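Local coordinates for DUF3845 domain-containing protein (Bacteroides thetaiotaomicron VPI-5482, PDB 3GF6), which is of unknown function but appears to be a bacterial lipoprotein with an all-beta fold, built of two facing antiparallel sheets, at residues Y112-R117 and S186-N191. Numbering follows the deposited sequence.
Sequences YAVKLR and SQLYFN. With EDO (1,2-ethanediol), chain G; EDO (1,2-ethanediol), chain C.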
loop_
_atom_site.group_PDB
_atom_site.type_symbol
_atom_site.label_atom_id
_atom_site.label_comp_id
_atom_site.label_asym_id
_atom_site.label_seq_id
_atom_site.Cartn_x
_atom_site.Cartn_y
_atom_site.Cartn_z
ATOM N N TYR A 112 12.275 15.110 0.415
ATOM C CA TYR A 112 11.419 14.488 1.401
ATOM C C TYR A 112 12.041 13.260 2.047
ATOM O O TYR A 112 12.801 12.525 1.408
ATOM C CB TYR A 112 10.095 14.074 0.759
ATOM C CG TYR A 112 9.190 15.189 0.317
ATOM C CD1 TYR A 112 8.409 15.871 1.238
ATOM C CD2 TYR A 112 9.112 15.570 -1.036
ATOM C CE1 TYR A 112 7.529 16.899 0.835
ATOM C CE2 TYR A 112 8.243 16.567 -1.468
ATOM C CZ TYR A 112 7.450 17.248 -0.509
ATOM O OH TYR A 112 6.592 18.252 -0.885
ATOM N N ALA A 113 11.675 13.025 3.317
ATOM C CA ALA A 113 12.043 11.805 4.025
ATOM C C ALA A 113 10.775 11.188 4.563
ATOM O O ALA A 113 9.861 11.909 4.974
ATOM C CB ALA A 113 13.026 12.113 5.180
ATOM N N VAL A 114 10.713 9.857 4.560
ATOM C CA VAL A 114 9.554 9.107 5.013
ATOM C C VAL A 114 9.975 8.136 6.111
ATOM O O VAL A 114 10.993 7.456 5.997
ATOM C CB VAL A 114 8.879 8.310 3.824
ATOM C CG1 VAL A 114 7.822 7.319 4.306
ATOM C CG2 VAL A 114 8.237 9.289 2.827
ATOM N N LYS A 115 9.149 8.048 7.151
ATOM C CA LYS A 115 9.282 7.022 8.185
ATOM C C LYS A 115 7.930 6.387 8.319
ATOM O O LYS A 115 6.917 7.105 8.508
ATOM C CB LYS A 115 9.678 7.646 9.535
ATOM C CG LYS A 115 11.018 8.451 9.461
ATOM C CD LYS A 115 11.383 9.072 10.785
ATOM C CE LYS A 115 12.748 9.752 10.744
ATOM N NZ LYS A 115 13.857 8.785 10.683
ATOM N N LEU A 116 7.889 5.069 8.158
ATOM C CA LEU A 116 6.626 4.374 8.271
ATOM C C LEU A 116 6.771 3.008 8.877
ATOM O O LEU A 116 7.857 2.409 8.867
ATOM C CB LEU A 116 5.902 4.302 6.913
ATOM C CG LEU A 116 6.488 3.457 5.770
ATOM C CD1 LEU A 116 6.192 1.953 5.958
ATOM C CD2 LEU A 116 5.948 3.937 4.420
ATOM N N ARG A 117 5.676 2.524 9.444
ATOM C CA ARG A 117 5.551 1.116 9.837
ATOM C C ARG A 117 4.190 0.644 9.351
ATOM O O ARG A 117 3.213 1.346 9.519
ATOM C CB ARG A 117 5.687 0.921 11.349
ATOM C CG ARG A 117 5.618 -0.542 11.797
ATOM C CD ARG A 117 6.031 -0.622 13.280
ATOM N NE ARG A 117 5.980 -1.980 13.798
ATOM C CZ ARG A 117 6.094 -2.269 15.088
ATOM N NH1 ARG A 117 6.263 -1.288 15.972
ATOM N NH2 ARG A 117 6.026 -3.529 15.493
ATOM N N SER A 186 6.116 14.544 -7.215
ATOM C CA SER A 186 4.916 15.356 -7.370
ATOM C C SER A 186 3.840 14.847 -6.452
ATOM O O SER A 186 3.214 15.601 -5.727
ATOM C CB SER A 186 4.432 15.378 -8.834
ATOM O OG SER A 186 3.115 15.891 -8.940
ATOM N N GLN A 187 3.613 13.547 -6.529
ATOM C CA GLN A 187 2.605 12.865 -5.749
ATOM C C GLN A 187 3.226 11.589 -5.183
ATOM O O GLN A 187 4.009 10.950 -5.867
ATOM C CB GLN A 187 1.380 12.522 -6.616
ATOM C CG GLN A 187 0.734 13.741 -7.234
ATOM C CD GLN A 187 -0.395 13.370 -8.179
ATOM O OE1 GLN A 187 -1.564 13.494 -7.815
ATOM N NE2 GLN A 187 -0.052 12.953 -9.405
ATOM N N LEU A 188 2.881 11.263 -3.934
ATOM C CA LEU A 188 3.366 10.076 -3.227
ATOM C C LEU A 188 2.207 9.088 -3.006
ATOM O O LEU A 188 1.142 9.455 -2.454
ATOM C CB LEU A 188 3.969 10.495 -1.882
ATOM C CG LEU A 188 4.734 9.440 -1.075
ATOM C CD1 LEU A 188 6.014 9.033 -1.798
ATOM C CD2 LEU A 188 5.040 9.999 0.356
ATOM N N TYR A 189 2.461 7.835 -3.376
ATOM C CA TYR A 189 1.472 6.752 -3.290
ATOM C C TYR A 189 1.928 5.707 -2.277
ATOM O O TYR A 189 3.114 5.368 -2.250
ATOM C CB TYR A 189 1.262 6.091 -4.654
ATOM C CG TYR A 189 0.819 7.080 -5.731
ATOM C CD1 TYR A 189 1.748 7.817 -6.473
ATOM C CD2 TYR A 189 -0.524 7.306 -5.969
ATOM C CE1 TYR A 189 1.348 8.736 -7.435
ATOM C CE2 TYR A 189 -0.939 8.238 -6.967
ATOM C CZ TYR A 189 -0.001 8.956 -7.667
ATOM O OH TYR A 189 -0.400 9.860 -8.640
ATOM N N PHE A 190 0.986 5.220 -1.471
ATOM C CA PHE A 190 1.247 4.119 -0.491
ATOM C C PHE A 190 0.069 3.180 -0.508
ATOM O O PHE A 190 -1.047 3.566 -0.156
ATOM C CB PHE A 190 1.564 4.699 0.883
ATOM C CG PHE A 190 1.998 3.700 1.913
ATOM C CD1 PHE A 190 2.924 2.682 1.621
ATOM C CD2 PHE A 190 1.535 3.830 3.229
ATOM C CE1 PHE A 190 3.325 1.762 2.622
ATOM C CE2 PHE A 190 1.917 2.921 4.208
ATOM C CZ PHE A 190 2.807 1.888 3.900
ATOM N N ASN A 191 0.310 1.972 -1.036
ATOM C CA ASN A 191 -0.748 1.015 -1.319
ATOM C C ASN A 191 -0.301 -0.422 -1.134
ATOM O O ASN A 191 0.897 -0.714 -1.105
ATOM C CB ASN A 191 -1.267 1.118 -2.764
ATOM C CG ASN A 191 -1.806 2.482 -3.109
ATOM O OD1 ASN A 191 -3.040 2.750 -3.051
ATOM N ND2 ASN A 191 -0.903 3.367 -3.494
HETATM C C1 EDO G . 10.465 3.622 10.353
HETATM O O1 EDO G . 9.586 2.787 11.114
HETATM C C2 EDO G . 11.841 3.551 11.021
HETATM O O2 EDO G . 12.107 4.771 11.711
HETATM C C1 EDO C . 8.091 1.300 16.272
HETATM O O1 EDO C . 6.851 1.717 15.763
HETATM C C2 EDO C . 8.834 2.547 16.618
HETATM O O2 EDO C . 8.244 2.911 17.842
#
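Across the core of this all-beta domain, strand 112-117 and strand 187-191 face each other from two different antiparallel sheets, with the CA atoms of Leu116 and Phe190 still 10.3 Å apart at their nearest, so side chains alone bridge the gap as in a beta sandwich. Every second residue points inward: Val114 and Leu116 from one sheet, Leu188 and Phe190 from the other. Leu116 comes from the opposite direction and lays CD2 over one face of the Phe190 ring, 4.0 Å from its centroid and 21° off the normal. This CH-pi contact is shifted toward the rim, with Leu116 CD2 3.8 Å from Phe190 CZ. The other branch, Leu116 CD1, also reaches Phe190 CZ, at 4.0 Å. The ring gets there because CG of Phe190 stands anti to the backbone N (chi1 -173°). One step along, Val114 CG2 and Leu188 CD2 slide past each other at 4.1 Å, a looser apolar touch, and Leu138 of strand 129-139 packs on both residues and on Phe190.

On the outer side, Lys115 and Arg117 carry charge: Lys115 bridges to Asp179 and Arg117 to Asp175, both on neighbouring strand 171-183; with an alanine in place of Arg117, Asp175 would probably be left without this charged mate. Two ethanediol molecules, probably from the crystallisation liquor, sit on this side: one donates from O1 to Leu116 O at 2.9 Å, while O1 of the other lies at the guanidinium edge, near its plane, and accepts a bond from Arg117 NH1 at 3.1 Å (N-H...O 156°).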